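Local coordinates for protein beta-methylmalyl-CoA dehydratase (Chloroflexus aurantiacus, PDB 4E3E) that catalyses the reversible dehydration of (2R,3S)-beta-methylmalyl-CoA to mesaconyl-CoA in a glyoxylate assimilation cycle that regenerates acetyl-CoA and yields pyruvate, at residues T212-E215 against A216-M219; A34-T37 against S38-S42; L256-S259 against L260-N263. All coordinates share one frame; numbering follows the deposited sequence.

Contact 1 (T212-E215 against A216-M219); sequences TIEE and AEHM
E217 reaches back one helical turn to the residue that caps its own helix: its OE1 accepts the backbone N-H of E214 at 3.0 Å. The bond is nearly straight at the hydrogen (166°), although the donor stands well above the carboxylate plane. With E214 as N-cap and E217 three residues on, this is the side-chain-to-backbone half of a capping box. The reciprocal bond is not made: the side chain of E214 leads away and forms a salt bridge with R246 of the second subunit. What brings the carboxylate back to the cap is the extended chain of E217, with CG anti to the backbone N (chi1 161°). Its OE2 takes a bond from H252 NE2 and another, at 2.8 Å, from water 1, which also donates weakly to T212 O.

The next residues form a second polar pair. E215 and H218 lie side by side, and H218 NE2 donates to E215 OE1 at 2.7 Å on the anti side of the carboxylate, somewhat out of its plane; ring and carboxylate are turned 59° apart. E215 O sits 3.4 Å above the plane of the same imidazole, toward its rim, and receives the N-H of M219, a selenomethionine, at 3.1 Å. E214 O accepts H218 N at 3.3 Å and, weakly, E217 N. The two carbonyls thereby start the bonding of the helix.

T212 ends strand 204-212, and the short extended link through I213 and E214 leads straight into helix 215-224. I213 packs on I253 and L256 of helix 250-265 and bonds through its backbone to the loop before strand 288-300, while A216 meets A216 of both neighbouring subunits.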
loop_
_atom_site.group_PDB
_atom_site.type_symbol
_atom_site.label_atom_id
_atom_site.label_comp_id
_atom_site.label_asym_id
_atom_site.label_seq_id
_atom_site.Cartn_x
_atom_site.Cartn_y
_atom_site.Cartn_z
ATOM N N THR A 212 -9.719 -6.531 -12.646
ATOM C CA THR A 212 -8.636 -6.269 -13.595
ATOM C C THR A 212 -7.315 -6.028 -12.860
ATOM O O THR A 212 -7.267 -5.277 -11.885
ATOM C CB THR A 212 -8.995 -5.085 -14.500
ATOM O OG1 THR A 212 -10.255 -5.357 -15.109
ATOM C CG2 THR A 212 -7.948 -4.859 -15.594
ATOM N N ILE A 213 -6.256 -6.690 -13.338
ATOM C CA ILE A 213 -4.907 -6.577 -12.776
ATOM C C ILE A 213 -4.191 -5.338 -13.302
ATOM O O ILE A 213 -4.135 -5.118 -14.508
ATOM C CB ILE A 213 -4.076 -7.843 -13.089
ATOM C CG1 ILE A 213 -4.762 -9.080 -12.495
ATOM C CG2 ILE A 213 -2.633 -7.717 -12.595
ATOM C CD1 ILE A 213 -4.081 -10.387 -12.829
ATOM N N GLU A 214 -3.650 -4.534 -12.385
ATOM C CA GLU A 214 -2.802 -3.388 -12.761
ATOM C C GLU A 214 -1.325 -3.754 -12.541
ATOM O O GLU A 214 -1.021 -4.592 -11.692
ATOM C CB GLU A 214 -3.195 -2.134 -11.948
ATOM C CG GLU A 214 -4.585 -1.583 -12.263
ATOM C CD GLU A 214 -4.736 -1.202 -13.744
ATOM O OE1 GLU A 214 -3.844 -0.514 -14.289
ATOM O OE2 GLU A 214 -5.753 -1.576 -14.378
ATOM N N GLU A 215 -0.411 -3.146 -13.298
ATOM C CA GLU A 215 1.028 -3.413 -13.098
ATOM C C GLU A 215 1.486 -3.116 -11.669
ATOM O O GLU A 215 2.183 -3.939 -11.054
ATOM C CB GLU A 215 1.896 -2.629 -14.082
ATOM C CG GLU A 215 1.700 -2.997 -15.549
ATOM C CD GLU A 215 2.358 -4.322 -15.946
ATOM O OE1 GLU A 215 2.907 -5.066 -15.081
ATOM O OE2 GLU A 215 2.316 -4.625 -17.139
ATOM N N ALA A 216 1.091 -1.945 -11.150
ATOM C CA ALA A 216 1.534 -1.495 -9.833
ATOM C C ALA A 216 1.023 -2.466 -8.794
ATOM O O ALA A 216 1.660 -2.678 -7.761
ATOM C CB ALA A 216 1.024 -0.093 -9.527
ATOM N N GLU A 217 -0.142 -3.049 -9.078
ATOM C CA GLU A 217 -0.798 -3.939 -8.133
ATOM C C GLU A 217 -0.041 -5.260 -7.936
ATOM O O GLU A 217 0.271 -5.627 -6.796
ATOM C CB GLU A 217 -2.257 -4.166 -8.525
ATOM C CG GLU A 217 -2.959 -5.380 -7.932
ATOM C CD GLU A 217 -4.079 -5.865 -8.862
ATOM O OE1 GLU A 217 -4.644 -5.031 -9.616
ATOM O OE2 GLU A 217 -4.392 -7.079 -8.860
ATOM N N HIS A 218 0.271 -5.964 -9.020
ATOM C CA HIS A 218 1.001 -7.240 -8.845
ATOM C C HIS A 218 2.443 -7.041 -8.414
ATOM O O HIS A 218 2.960 -7.792 -7.561
ATOM C CB HIS A 218 0.843 -8.145 -10.053
ATOM C CG HIS A 218 1.663 -7.723 -11.214
ATOM N ND1 HIS A 218 2.975 -7.996 -11.299
ATOM C CD2 HIS A 218 1.326 -7.023 -12.375
ATOM C CE1 HIS A 218 3.455 -7.495 -12.453
ATOM N NE2 HIS A 218 2.449 -6.885 -13.093
HETATM N N MSE A 219 3.070 -5.962 -8.878
HETATM C CA MSE A 219 4.463 -5.643 -8.454
HETATM C C MSE A 219 4.465 -5.372 -6.989
HETATM O O MSE A 219 5.356 -5.849 -6.255
HETATM C CB MSE A 219 5.068 -4.442 -9.193
HETATM C CG MSE A 219 5.315 -4.841 -10.649
HETATM SE SE MSE A 219 6.010 -3.221 -11.539
HETATM C CE MSE A 219 7.808 -2.996 -10.731
HETATM O O HOH W 1 -7.044 -7.074 -9.597
#

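Contact 2 (A34-T37 against S38-S42); sequences ALYT and SLYGS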
loop_
_atom_site.group_PDB
_atom_site.type_symbol
_atom_site.label_atom_id
_atom_site.label_comp_id
_atom_site.label_asym_id
_atom_site.label_seq_id
_atom_site.Cartn_x
_atom_site.Cartn_y
_atom_site.Cartn_z
ATOM N N ALA A 34 -2.851 -5.144 6.258
ATOM C CA ALA A 34 -3.642 -4.125 5.598
ATOM C C ALA A 34 -3.310 -4.063 4.108
ATOM O O ALA A 34 -4.212 -3.917 3.284
ATOM C CB ALA A 34 -3.438 -2.758 6.255
ATOM N N LEU A 35 -2.021 -4.190 3.767
ATOM C CA LEU A 35 -1.607 -4.202 2.379
ATOM C C LEU A 35 -2.240 -5.354 1.596
ATOM O O LEU A 35 -2.720 -5.159 0.467
ATOM C CB LEU A 35 -0.074 -4.275 2.277
ATOM C CG LEU A 35 0.619 -2.928 2.109
ATOM C CD1 LEU A 35 2.099 -3.125 2.329
ATOM C CD2 LEU A 35 0.378 -2.344 0.721
ATOM N N TYR A 36 -2.205 -6.548 2.182
ATOM C CA TYR A 36 -2.808 -7.751 1.587
ATOM C C TYR A 36 -4.318 -7.529 1.351
ATOM O O TYR A 36 -4.841 -7.812 0.266
ATOM C CB TYR A 36 -2.547 -8.984 2.487
ATOM C CG TYR A 36 -2.955 -10.287 1.824
ATOM C CD1 TYR A 36 -2.102 -10.920 0.914
ATOM C CD2 TYR A 36 -4.217 -10.859 2.062
ATOM C CE1 TYR A 36 -2.475 -12.106 0.284
ATOM C CE2 TYR A 36 -4.608 -12.041 1.428
ATOM C CZ TYR A 36 -3.734 -12.654 0.532
ATOM O OH TYR A 36 -4.090 -13.808 -0.122
ATOM N N THR A 37 -5.016 -6.994 2.355
ATOM C CA THR A 37 -6.425 -6.595 2.163
ATOM C C THR A 37 -6.596 -5.629 0.968
ATOM O O THR A 37 -7.517 -5.790 0.166
ATOM C CB THR A 37 -7.001 -5.977 3.415
ATOM O OG1 THR A 37 -6.873 -6.932 4.469
ATOM C CG2 THR A 37 -8.484 -5.586 3.230
ATOM N N SER A 38 -5.702 -4.645 0.849
ATOM C CA SER A 38 -5.840 -3.575 -0.140
ATOM C C SER A 38 -5.503 -4.069 -1.540
ATOM O O SER A 38 -5.815 -3.421 -2.548
ATOM C CB SER A 38 -4.931 -2.386 0.236
ATOM O OG SER A 38 -3.542 -2.642 -0.042
ATOM N N LEU A 39 -4.835 -5.211 -1.602
ATOM C CA LEU A 39 -4.391 -5.744 -2.877
ATOM C C LEU A 39 -5.370 -6.804 -3.405
ATOM O O LEU A 39 -5.521 -6.958 -4.625
ATOM C CB LEU A 39 -2.969 -6.300 -2.742
ATOM C CG LEU A 39 -1.854 -5.254 -2.591
ATOM C CD1 LEU A 39 -0.630 -5.971 -2.013
ATOM C CD2 LEU A 39 -1.556 -4.642 -3.964
ATOM N N TYR A 40 -6.049 -7.523 -2.496
ATOM C CA TYR A 40 -6.980 -8.563 -2.966
ATOM C C TYR A 40 -8.442 -8.347 -2.581
ATOM O O TYR A 40 -9.329 -8.946 -3.183
ATOM C CB TYR A 40 -6.502 -9.970 -2.577
ATOM C CG TYR A 40 -5.087 -10.244 -3.044
ATOM C CD1 TYR A 40 -4.829 -10.596 -4.371
ATOM C CD2 TYR A 40 -4.004 -10.105 -2.175
ATOM C CE1 TYR A 40 -3.541 -10.836 -4.813
ATOM C CE2 TYR A 40 -2.700 -10.334 -2.611
ATOM C CZ TYR A 40 -2.478 -10.705 -3.930
ATOM O OH TYR A 40 -1.195 -10.930 -4.381
ATOM N N GLY A 41 -8.694 -7.500 -1.585
ATOM C CA GLY A 41 -10.061 -7.231 -1.148
ATOM C C GLY A 41 -10.722 -8.403 -0.433
ATOM O O GLY A 41 -11.941 -8.508 -0.432
ATOM N N SER A 42 -9.938 -9.282 0.196
ATOM C CA SER A 42 -10.533 -10.454 0.814
ATOM C C SER A 42 -11.487 -10.042 1.948
ATOM O O SER A 42 -11.137 -9.229 2.809
ATOM C CB SER A 42 -9.468 -11.427 1.320
ATOM O OG SER A 42 -10.008 -12.279 2.317
HETATM O O HOH W 2 -7.032 -9.599 0.852
#
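Y36 carries its CG anti to the backbone N (chi1 -171°), whereas Y40, one turn later, has CG anti to the carbonyl carbon (chi1 -54°), and these different choices swing the two phenol rings together on one flank of the helix. They meet obliquely, planes 48° apart and centroids separated by 4.8 Å. Y40 CD2 lies over one face of the Y36 ring, nearer the rim than the middle, and the closest carbons of the pair are Y36 CE1 and Y40 CE2 at 3.4 Å. Their hydroxyls part company: Y36 OH bonds to S255 OG, while Y40 OH bonds to H252 ND1 and Y225 OH.

On the backbone, Y36 O is gripped by three donors. L39 N approaches from above the carbonyl plane, Y40 N comes at 3.0 Å, and water 2 donates at 2.9 Å. That water in turn accepts S42 N at 3.0 Å, tying S42, just beyond the helix, to its last turn. T37 O receives G41 N at 2.7 Å, and G41 leaves the helix with the positive phi that favours glycine. Across the helix, the hydroxyl of S38 folds back onto the backbone, with OG bonded to L35 O at 2.7 Å; the same OG also bonds Q220 NE2 of the second subunit.

Y36 comes within about 4 Å, side chain to side chain, of D64, a residue of the substrate site inferred by similarity, so the Y36 end of the pair probably lies beside that pocket. Helix 30-40 is wedged among other helices: Y36 packs on helix 65-80, L35 and L39 on helix 215-224, and Y40 on helix 250-265.

Contact 3 (L256-S259 against L260-N263); sequences LARS and LSFN
S261 turns its hydroxyl back onto the preceding turn, donating from OG to R258 O at 2.6 Å. Its first torsion (chi1 86°) sets OG between its own backbone N and carbonyl carbon, facing that oxygen. The same OG accepts a bond of 2.7 Å from water 3, and this water lies in the plane of the R258 guanidinium, at its edge, accepting from R258 NH1 at 2.9 Å. One hydroxyl thus binds both the main chain of R258 and, through a water, the end of its side chain; the bend of R258 at chi2 (66°) helps to carry the guanidinium round to where the water can join them. Without the hydroxyl, as with an alanine here, R258 O would probably lose this donor and water 3 one of its acceptors, breaking the water link between this position and the R258 side chain.

Around it run the backbone bonds of the helix. L260 N bonds to L256 O at 2.8 Å, while L260 CG rests 3.3 Å from the same L256 O. S261 N bonds to A257 O at 2.8 Å. Farther on the spacing shortens to three residues, F262 N meeting S259 O at 3.1 Å from above the carbonyl plane.

In the next shell, R258 NH1 also bonds to A268 O, and F44 both makes a cation-pi contact with R258 and meets the F262 ring edge-to-face. R258 lies about 5 Å, side chain to side chain, from D64, a substrate-site residue by similarity. Helix 250-265 lies against the antiparallel sheet, as the helix of a hot-dog fold does: L256 and L260 pack on strands 204-212 and 288-300, while on another flank S259 OG bonds to Y40 O at the end of helix 30-40.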
loop_
_atom_site.group_PDB
_atom_site.type_symbol
_atom_site.label_atom_id
_atom_site.label_comp_id
_atom_site.label_asym_id
_atom_site.label_seq_id
_atom_site.Cartn_x
_atom_site.Cartn_y
_atom_site.Cartn_z
ATOM N N LEU A 256 -6.235 -13.659 -5.689
ATOM C CA LEU A 256 -7.427 -13.073 -6.250
ATOM C C LEU A 256 -8.599 -14.076 -6.291
ATOM O O LEU A 256 -9.725 -13.739 -5.898
ATOM C CB LEU A 256 -7.143 -12.539 -7.681
ATOM C CG LEU A 256 -6.293 -11.245 -7.784
ATOM C CD1 LEU A 256 -5.847 -10.996 -9.219
ATOM C CD2 LEU A 256 -7.046 -10.017 -7.265
ATOM N N ALA A 257 -8.333 -15.295 -6.778
ATOM C CA ALA A 257 -9.356 -16.337 -6.865
ATOM C C ALA A 257 -9.960 -16.610 -5.499
ATOM O O ALA A 257 -11.190 -16.722 -5.360
ATOM C CB ALA A 257 -8.786 -17.617 -7.475
ATOM N N ARG A 258 -9.105 -16.709 -4.482
ATOM C CA ARG A 258 -9.587 -16.941 -3.134
ATOM C C ARG A 258 -10.491 -15.783 -2.691
ATOM O O ARG A 258 -11.585 -16.012 -2.138
ATOM C CB ARG A 258 -8.407 -17.152 -2.178
ATOM C CG ARG A 258 -8.731 -17.109 -0.678
ATOM C CD ARG A 258 -9.630 -18.227 -0.140
ATOM N NE ARG A 258 -9.634 -18.148 1.334
ATOM C CZ ARG A 258 -10.528 -18.709 2.141
ATOM N NH1 ARG A 258 -11.540 -19.446 1.654
ATOM N NH2 ARG A 258 -10.401 -18.543 3.455
ATOM N N SER A 259 -10.047 -14.545 -2.943
ATOM C CA SER A 259 -10.847 -13.383 -2.594
ATOM C C SER A 259 -12.214 -13.425 -3.294
ATOM O O SER A 259 -13.242 -13.298 -2.641
ATOM C CB SER A 259 -10.108 -12.097 -2.936
ATOM O OG SER A 259 -10.897 -11.005 -2.524
ATOM N N LEU A 260 -12.220 -13.633 -4.610
ATOM C CA LEU A 260 -13.460 -13.750 -5.372
ATOM C C LEU A 260 -14.371 -14.877 -4.879
ATOM O O LEU A 260 -15.606 -14.752 -4.905
ATOM C CB LEU A 260 -13.132 -14.019 -6.841
ATOM C CG LEU A 260 -12.419 -12.932 -7.635
ATOM C CD1 LEU A 260 -11.995 -13.480 -8.988
ATOM C CD2 LEU A 260 -13.289 -11.689 -7.785
ATOM N N SER A 261 -13.765 -15.984 -4.444
ATOM C CA SER A 261 -14.518 -17.128 -3.925
ATOM C C SER A 261 -15.401 -16.780 -2.709
ATOM O O SER A 261 -16.346 -17.526 -2.411
ATOM C CB SER A 261 -13.593 -18.307 -3.588
ATOM O OG SER A 261 -13.064 -18.183 -2.270
ATOM N N PHE A 262 -15.106 -15.662 -2.026
ATOM C CA PHE A 262 -15.967 -15.182 -0.918
ATOM C C PHE A 262 -17.437 -15.128 -1.344
ATOM O O PHE A 262 -18.331 -15.408 -0.546
ATOM C CB PHE A 262 -15.555 -13.800 -0.390
ATOM C CG PHE A 262 -16.381 -13.336 0.821
ATOM C CD1 PHE A 262 -16.045 -13.736 2.111
ATOM C CD2 PHE A 262 -17.503 -12.528 0.651
ATOM C CE1 PHE A 262 -16.797 -13.335 3.206
ATOM C CE2 PHE A 262 -18.267 -12.120 1.737
ATOM C CZ PHE A 262 -17.913 -12.521 3.022
ATOM N N ASN A 263 -17.680 -14.752 -2.600
ATOM C CA ASN A 263 -19.011 -14.788 -3.156
ATOM C C ASN A 263 -19.364 -16.238 -3.467
ATOM O O ASN A 263 -19.167 -16.705 -4.595
ATOM C CB ASN A 263 -19.111 -13.917 -4.431
ATOM C CG ASN A 263 -20.546 -13.748 -4.894
ATOM O OD1 ASN A 263 -21.480 -13.990 -4.129
ATOM N ND2 ASN A 263 -20.736 -13.334 -6.151
HETATM O O HOH W 3 -12.249 -20.416 -0.940
#

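From the N terminus the chain passes contact 2 at the end of helix 30-40, then contact 1 where strand 204-212 turns into helix 215-224, and lastly contact 3 within helix 250-265. Each is one continuous stretch, so none closes a long loop; they follow in series, neither nested nor crossed. In space they touch pairwise. L39 of contact 2 packs on the E217 carbonyl of contact 1, while contact 3 meets contact 1 through L256 and contact 2 through S259. H252 also joins E217 and Y40. Helices 30-40, 215-224 and 250-265 are thereby tied together, the last of them lying against the sheet, and all three contacts reach the second subunit.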